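Local coordinates for protein enolase from the environmental genome shotgun sequencing of the Sargasso Sea (PDB 2QGY) that is of unknown function but belongs to the enolase superfamily and probably carries out magnesium-dependent chemistry on a carboxylate substrate, at residues L122-N125 with S126-T129; K215-S219 with F220-W224; R261-S265 with R266-D270; G280-I283 with D284-E287. One frame throughout, in Å; residues are numbered along the deposited sequence. Where two conformers were deposited one is given.

Overall arrangement
All four contacts are local, made within turns or helix ends of one chain. Contact 1 belongs to the sequence range of the N-terminal domain; contacts 2, 3 and 4 fall in the barrel domain. Contacts 1 and 4, with centres 14 Å apart, meet directly where L124 CD2 packs on L282 CD1 at 3.8 Å. Contact 4 in turn touches contact 3, R261 NH2 lying 3.9 Å from E287 CG. Contact 2 stands apart on the barrel, its nearest atoms about 7 Å from those of contact 3. The magnesium ion, held by D200, E226 and E252, is about 14 Å from the P222 side chain and about 13 Å from that of L263.

Contact 1: residues L122-N125 with S126-T129; sequences LPLN and SLLT
L124 and L128 make the apolar centre of this short helix, one turn apart on the same flank. The branch of L124 that does the touching is CD1, which lies 3.9 Å from L128 CD2, the two side chains crossing at a slant. L124 has CG anti to the backbone N (chi1 173°), and this carries CG and CD1 forward along the helix, toward L128, although CB starts off away from it. W113 of helix 99-120 packs against both leucines. Farther out, L122 stretches over the start of the turn and sets CD1 4.1 Å from L127 CD2.

The polar edge is mostly backbone. S126 N donates a weak bond to P123 O, at 3.0 Å, and L127 N leans weakly on the carbonyls of P123 and L124. At the other end N125 O takes two donors: T129 N comes in nearly along the C=O axis at 3.0 Å, whereas L128 N sits above the carbonyl plane, also 3.0 Å from N125 O. The N125 amide turns to helix 309-320, where ND2 is hydrogen-bonded to S319 OG. T129 is the first residue to leave helical geometry, so the whole element is little more than one turn: a short helix following helix 99-120, lodged between that helix and helix 309-320 of the barrel domain.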
# COMPACT_ATOMS: atom_id res chain seq x y z
N LEU A 122 -11.50 29.98 -10.70
CA LEU A 122 -10.78 30.37 -9.51
C LEU A 122 -9.52 29.53 -9.33
O LEU A 122 -9.54 28.33 -9.61
CB LEU A 122 -11.67 30.22 -8.27
CG LEU A 122 -12.76 31.27 -7.99
CD1 LEU A 122 -13.54 30.84 -6.75
CD2 LEU A 122 -12.17 32.64 -7.78
N PRO A 123 -8.44 30.14 -8.82
CA PRO A 123 -7.30 29.29 -8.46
C PRO A 123 -7.69 28.30 -7.37
O PRO A 123 -8.60 28.56 -6.58
CB PRO A 123 -6.24 30.27 -7.96
CG PRO A 123 -6.93 31.58 -7.77
CD PRO A 123 -8.19 31.57 -8.55
N LEU A 124 -7.00 27.16 -7.33
CA LEU A 124 -7.38 26.09 -6.41
C LEU A 124 -7.43 26.56 -4.94
O LEU A 124 -8.35 26.21 -4.18
CB LEU A 124 -6.42 24.91 -6.57
CG LEU A 124 -6.59 23.77 -5.56
CD1 LEU A 124 -8.04 23.25 -5.54
CD2 LEU A 124 -5.61 22.67 -5.92
N ASN A 125 -6.46 27.38 -4.54
CA ASN A 125 -6.42 27.79 -3.14
C ASN A 125 -7.69 28.55 -2.74
O ASN A 125 -8.17 28.41 -1.61
CB ASN A 125 -5.11 28.49 -2.72
CG ASN A 125 -4.74 29.72 -3.59
OD1 ASN A 125 -5.46 30.11 -4.48
ND2 ASN A 125 -3.58 30.33 -3.28
N SER A 126 -8.26 29.29 -3.68
CA SER A 126 -9.53 30.01 -3.47
C SER A 126 -10.74 29.09 -3.34
O SER A 126 -11.76 29.48 -2.73
CB SER A 126 -9.75 31.04 -4.59
OG SER A 126 -8.88 32.15 -4.42
N LEU A 127 -10.65 27.87 -3.88
CA LEU A 127 -11.63 26.83 -3.64
C LEU A 127 -11.46 26.20 -2.27
O LEU A 127 -12.39 25.61 -1.71
CB LEU A 127 -11.51 25.71 -4.68
CG LEU A 127 -11.91 25.94 -6.13
CD1 LEU A 127 -12.12 24.54 -6.78
CD2 LEU A 127 -13.16 26.78 -6.33
N LEU A 128 -10.25 26.28 -1.74
CA LEU A 128 -9.93 25.58 -0.51
C LEU A 128 -10.20 26.42 0.73
O LEU A 128 -10.64 25.89 1.75
CB LEU A 128 -8.47 25.09 -0.54
CG LEU A 128 -8.04 24.12 -1.66
CD1 LEU A 128 -6.64 23.58 -1.39
CD2 LEU A 128 -9.02 22.96 -1.81
N THR A 129 -9.94 27.71 0.65
CA THR A 129 -10.20 28.60 1.78
C THR A 129 -10.59 29.97 1.28
O THR A 129 -10.27 30.34 0.14
CB THR A 129 -8.96 28.74 2.72
OG1 THR A 129 -9.34 29.48 3.89
CG2 THR A 129 -7.81 29.48 2.03

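Contact 2: residues K215-S219 with F220-W224; sequences KEVSS and FNPYW
V217 and F220 face each other across the C-terminal end of helix 207-217, where the chain tightens into a 3-10 turn before running into strand 224-226 of the enolase-type barrel. Their side chains cross at about a right angle. V217 CG2 is the branch that meets the ring, 4.0 Å from F220 CD2; it stands anti to the valine's own backbone N, leaving CG1 to turn the other way, to P222, whose CG is 4.3 Å from V217 CG1. One valine thus serves two neighbours, a methyl for each.

The phenyl ring folds back along the turn, with CG beside its backbone N (chi1 -58°). S219 OG lies over one of its faces, 4.2 Å above the plane and displaced toward the rim. I181 and E185 of helix 177-191 also touch F220, so the ring is packed between its own turn and the neighbouring helix. V217 touches V184 of the same helix, and both V217 and P222 pack on L199 of strand 197-200.

Two backbone bonds hold the turn. F220 N reaches V217 O at 3.0 Å, and N221 N reaches S218 O at 3.1 Å. N221 then takes positive phi (53°), which turns the chain away from the helix. P222 follows with no N-H to give, and it is its ring carbon CD that comes to 3.6 Å from V217 O.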
# COMPACT_ATOMS: atom_id res chain seq x y z
N LYS A 215 22.29 12.27 19.46
CA LYS A 215 22.93 12.79 20.68
C LYS A 215 24.05 13.77 20.32
O LYS A 215 24.23 14.81 20.97
CB LYS A 215 23.46 11.62 21.50
CG LYS A 215 23.79 11.97 22.94
CD LYS A 215 23.95 10.69 23.78
CE LYS A 215 23.73 10.96 25.27
NZ LYS A 215 23.60 9.70 26.08
N GLU A 216 24.79 13.48 19.25
CA GLU A 216 25.90 14.34 18.84
C GLU A 216 25.47 15.51 17.95
O GLU A 216 26.19 16.50 17.83
CB GLU A 216 26.98 13.51 18.14
CG GLU A 216 27.50 12.34 18.98
CD GLU A 216 28.23 12.79 20.24
OE1 GLU A 216 28.89 13.85 20.18
OE2 GLU A 216 28.13 12.08 21.28
N VAL A 217 24.32 15.39 17.30
CA VAL A 217 23.94 16.40 16.30
C VAL A 217 23.17 17.57 16.89
O VAL A 217 23.05 18.62 16.25
CB VAL A 217 23.17 15.79 15.08
CG1 VAL A 217 21.68 15.63 15.41
CG2 VAL A 217 23.37 16.65 13.84
N SER A 218 22.69 17.42 18.13
CA SER A 218 21.78 18.42 18.71
C SER A 218 22.41 19.82 18.80
O SER A 218 21.70 20.82 18.72
CB SER A 218 21.20 17.96 20.07
OG SER A 218 22.19 17.44 20.95
N SER A 219 23.74 19.89 18.95
CA SER A 219 24.41 21.19 19.08
C SER A 219 24.42 22.02 17.79
O SER A 219 24.64 23.23 17.84
CB SER A 219 25.84 21.05 19.63
OG SER A 219 26.57 20.04 18.95
N PHE A 220 24.17 21.36 16.66
CA PHE A 220 24.08 22.05 15.38
C PHE A 220 22.66 22.59 15.12
O PHE A 220 22.39 23.10 14.03
CB PHE A 220 24.57 21.15 14.25
CG PHE A 220 25.97 20.67 14.43
CD1 PHE A 220 27.04 21.55 14.27
CD2 PHE A 220 26.22 19.36 14.79
CE1 PHE A 220 28.34 21.12 14.48
CE2 PHE A 220 27.54 18.91 14.97
CZ PHE A 220 28.59 19.80 14.82
N ASN A 221 21.78 22.46 16.11
CA ASN A 221 20.43 23.04 16.06
C ASN A 221 19.64 22.66 14.80
O ASN A 221 19.14 23.54 14.09
CB ASN A 221 20.49 24.58 16.17
CG ASN A 221 19.13 25.20 16.45
OD1 ASN A 221 18.22 24.54 16.98
ND2 ASN A 221 18.97 26.48 16.10
N PRO A 222 19.48 21.34 14.56
CA PRO A 222 18.67 20.99 13.37
C PRO A 222 17.22 21.48 13.49
O PRO A 222 16.61 21.45 14.56
CB PRO A 222 18.74 19.47 13.31
CG PRO A 222 19.21 19.01 14.63
CD PRO A 222 19.95 20.16 15.28
N TYR A 223 16.68 21.93 12.38
CA TYR A 223 15.33 22.43 12.36
C TYR A 223 14.33 21.29 12.57
O TYR A 223 13.28 21.49 13.23
CB TYR A 223 15.07 23.17 11.05
CG TYR A 223 13.76 23.92 11.01
CD1 TYR A 223 13.67 25.21 11.54
CD2 TYR A 223 12.63 23.35 10.44
CE1 TYR A 223 12.46 25.90 11.53
CE2 TYR A 223 11.43 24.02 10.40
CZ TYR A 223 11.34 25.30 10.94
OH TYR A 223 10.12 25.95 10.91
N TRP A 224 14.62 20.14 11.96
CA TRP A 224 13.81 18.93 12.20
C TRP A 224 14.59 17.70 11.85
O TRP A 224 15.62 17.78 11.21
CB TRP A 224 12.45 18.98 11.49
CG TRP A 224 12.36 18.73 9.98
CD1 TRP A 224 12.90 17.69 9.25
CD2 TRP A 224 11.57 19.49 9.08
NE1 TRP A 224 12.50 17.80 7.92
CE2 TRP A 224 11.71 18.91 7.80
CE3 TRP A 224 10.77 20.63 9.23
CZ2 TRP A 224 11.05 19.42 6.67
CZ3 TRP A 224 10.12 21.15 8.10
CH2 TRP A 224 10.26 20.53 6.85

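Contact 3: residues R261-S265 with R266-D270; sequences RELIS and RNAAD
E262 and R266, one turn apart, form a salt bridge in which R266 NH2 lies 2.9 Å from E262 OE2. The carboxylate oxygen sits at the edge of the guanidinium, near its plane, and uses its anti lone pair; the two planes are 70° apart. With CG anti to the carbonyl carbon (chi1 -64°), R266 CG already lies 3.2 Å from E262 OE2; bends at chi2 and chi3 then bring the guanidinium round to the same oxygen. The same OE2 accepts from S235 OG of the second subunit, while R266 NH1 bridges to E262 of that subunit, so the charges alternate across the dimer interface.

Apolar contact comes from L263 CD2, 3.8 Å from A268 CB.

Among the backbone bonds, R266 N gives to E262 O at 3.0 Å. N267 N then turns to I264 O at 3.2 Å, while A268 N reaches back to L263 O at 3.1 Å. On the helix itself, S265 OG and S265 N approach R261 O from opposite faces of its plane.

N267 has positive phi (47°), and with N267 N bonded to I264 O and A268 N to L263 O this is a Schellman motif, ending helix 257-265 ahead of barrel strand 271-272.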
# COMPACT_ATOMS: atom_id res chain seq x y z
N ARG A 261 -4.23 9.45 11.85
CA ARG A 261 -5.01 9.58 13.08
C ARG A 261 -4.35 8.84 14.23
O ARG A 261 -4.35 9.34 15.33
CB ARG A 261 -6.46 9.11 12.89
CG ARG A 261 -7.26 10.18 12.20
CD ARG A 261 -8.56 9.66 11.62
NE ARG A 261 -9.27 10.77 10.99
CZ ARG A 261 -10.28 10.61 10.13
NH1 ARG A 261 -10.70 9.39 9.82
NH2 ARG A 261 -10.88 11.66 9.61
N GLU A 262 -3.81 7.65 13.98
CA GLU A 262 -3.06 6.93 15.01
C GLU A 262 -1.83 7.73 15.45
O GLU A 262 -1.55 7.79 16.65
CB GLU A 262 -2.64 5.54 14.52
CG GLU A 262 -1.80 4.69 15.53
CD GLU A 262 -2.59 4.21 16.74
OE1 GLU A 262 -3.83 4.25 16.69
OE2 GLU A 262 -1.96 3.79 17.75
N LEU A 263 -1.08 8.32 14.51
CA LEU A 263 0.10 9.13 14.90
C LEU A 263 -0.35 10.29 15.79
O LEU A 263 0.30 10.59 16.78
CB LEU A 263 0.86 9.70 13.69
CG LEU A 263 1.53 8.71 12.73
CD1 LEU A 263 1.96 9.54 11.53
CD2 LEU A 263 2.78 8.10 13.40
N ILE A 264 -1.46 10.92 15.44
CA ILE A 264 -1.97 12.01 16.30
C ILE A 264 -2.31 11.51 17.71
O ILE A 264 -1.94 12.17 18.71
CB ILE A 264 -3.20 12.71 15.67
CG1 ILE A 264 -2.82 13.49 14.41
CG2 ILE A 264 -3.83 13.74 16.64
CD1 ILE A 264 -4.07 13.96 13.60
N SER A 265 -2.99 10.37 17.77
CA SER A 265 -3.46 9.74 19.03
C SER A 265 -2.32 9.45 19.95
O SER A 265 -2.43 9.56 21.17
CB SER A 265 -4.12 8.38 18.73
OG SER A 265 -5.39 8.55 18.15
N ARG A 266 -1.21 9.04 19.34
CA ARG A 266 -0.05 8.57 20.06
C ARG A 266 1.01 9.66 20.33
O ARG A 266 2.08 9.35 20.85
CB ARG A 266 0.60 7.42 19.27
CG ARG A 266 -0.29 6.15 19.13
CD ARG A 266 -0.13 5.18 20.30
NE ARG A 266 1.19 4.56 20.29
CZ ARG A 266 1.55 3.54 19.49
NH1 ARG A 266 2.78 3.06 19.55
NH2 ARG A 266 0.69 2.98 18.63
N ASN A 267 0.71 10.89 19.94
CA ASN A 267 1.68 12.00 20.01
C ASN A 267 3.03 11.57 19.43
O ASN A 267 4.08 11.73 20.07
CB ASN A 267 1.85 12.52 21.46
CG ASN A 267 0.56 13.07 22.04
OD1 ASN A 267 0.19 12.78 23.19
ND2 ASN A 267 -0.16 13.83 21.22
N ALA A 268 3.00 11.01 18.22
CA ALA A 268 4.17 10.33 17.71
C ALA A 268 5.09 11.21 16.84
O ALA A 268 6.20 10.78 16.48
CB ALA A 268 3.77 9.04 16.96
N ALA A 269 4.67 12.42 16.55
CA ALA A 269 5.43 13.30 15.67
C ALA A 269 5.02 14.74 15.84
O ALA A 269 3.96 15.05 16.36
CB ALA A 269 5.27 12.87 14.20
N ASP A 270 5.89 15.62 15.38
CA ASP A 270 5.67 17.06 15.47
C ASP A 270 5.16 17.63 14.13
O ASP A 270 4.46 18.65 14.10
CB ASP A 270 7.01 17.71 15.84
CG ASP A 270 7.52 17.22 17.20
OD1 ASP A 270 6.85 17.57 18.17
OD2 ASP A 270 8.53 16.47 17.31

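Contact 4: residues G280-I283 with D284-E287; sequences GGLI and DIIE
I285 lies against the turn that opens helix 282-294, and its side chain runs back toward G281. CB is 3.9 Å from G281 O and 3.8 Å from L282 O. From there CG1, set anti to the carbonyl carbon of I285 (chi1 -74°), closes to 3.5 Å from G281 O. CD1, at the tip, remains beside that carbonyl and reaches 4.4 Å from L282 CD2, a loose touch between methyls. V317 of helix 309-320 and I276 pack on both L282 and I285, continuing the apolar surface past the turn.

The backbone bonds strengthen as the helix gets under way. I285 N to G281 O is weak; I286 N to L282 O, at 2.9 Å, is almost straight at 170°; and E287 N donates to I283 O at the same length. I286 CG1 likewise comes close to the carbonyl four residues back, 3.2 Å from L282 O, but its tip then turns away. G281 occupies the N-cap position, and G280 before it has a positive phi (136°), a backbone shape that glycine adopts readily.

With no side chain on the N-cap glycine, the first turn gets its polar partner from elsewhere: E109 OE2 of helix 99-120 accepts from I283 N and, weakly, from L282 N. D284 OD1 is hydrogen-bonded to Y86 OH. A carboxylate at the N-terminal end of this helix probably gains from the helix dipole while satisfying backbone N-H groups of the first turn, which ties barrel helix 282-294 to helix 99-120.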
# COMPACT_ATOMS: atom_id res chain seq x y z
N GLY A 280 -3.38 10.09 -1.31
CA GLY A 280 -4.67 9.55 -1.78
C GLY A 280 -5.45 10.62 -2.52
O GLY A 280 -6.23 10.33 -3.46
N GLY A 281 -5.24 11.88 -2.11
CA GLY A 281 -5.90 13.03 -2.75
C GLY A 281 -5.81 14.25 -1.87
O GLY A 281 -5.23 14.20 -0.76
N LEU A 282 -6.42 15.35 -2.32
CA LEU A 282 -6.37 16.61 -1.58
C LEU A 282 -7.34 16.68 -0.40
O LEU A 282 -7.03 17.31 0.62
CB LEU A 282 -6.57 17.80 -2.52
CG LEU A 282 -5.50 17.82 -3.62
CD1 LEU A 282 -5.60 19.19 -4.28
CD2 LEU A 282 -4.07 17.61 -3.05
N ILE A 283 -8.49 16.01 -0.55
CA ILE A 283 -9.49 15.96 0.51
C ILE A 283 -8.78 15.39 1.74
O ILE A 283 -8.92 15.90 2.83
CB ILE A 283 -10.69 15.06 0.09
CG1 ILE A 283 -11.59 15.78 -0.95
CG2 ILE A 283 -11.49 14.61 1.31
CD1 ILE A 283 -12.82 14.97 -1.37
N ASP A 284 -8.03 14.30 1.55
CA ASP A 284 -7.40 13.64 2.68
C ASP A 284 -6.24 14.41 3.30
O ASP A 284 -6.06 14.38 4.50
CB ASP A 284 -6.99 12.20 2.32
CG ASP A 284 -8.16 11.21 2.54
OD1 ASP A 284 -9.22 11.65 3.03
OD2 ASP A 284 -8.01 10.02 2.18
N ILE A 285 -5.47 15.10 2.47
CA ILE A 285 -4.41 15.95 2.99
C ILE A 285 -4.99 17.10 3.82
O ILE A 285 -4.53 17.40 4.92
CB ILE A 285 -3.56 16.51 1.83
CG1 ILE A 285 -2.68 15.38 1.28
CG2 ILE A 285 -2.70 17.72 2.26
CD1 ILE A 285 -1.74 15.80 0.21
N ILE A 286 -6.02 17.73 3.29
CA ILE A 286 -6.70 18.82 4.01
C ILE A 286 -7.37 18.34 5.31
O ILE A 286 -7.28 19.04 6.32
CB ILE A 286 -7.74 19.52 3.11
CG1 ILE A 286 -7.06 20.25 1.93
CG2 ILE A 286 -8.61 20.47 3.92
CD1 ILE A 286 -6.15 21.41 2.33
N GLU A 287 -8.02 17.18 5.28
CA GLU A 287 -8.65 16.62 6.47
C GLU A 287 -7.61 16.35 7.57
O GLU A 287 -7.82 16.71 8.72
CB GLU A 287 -9.39 15.33 6.13
CG GLU A 287 -10.16 14.71 7.32
CD GLU A 287 -11.04 15.73 8.05
OE1 GLU A 287 -11.82 16.45 7.38
OE2 GLU A 287 -10.97 15.80 9.31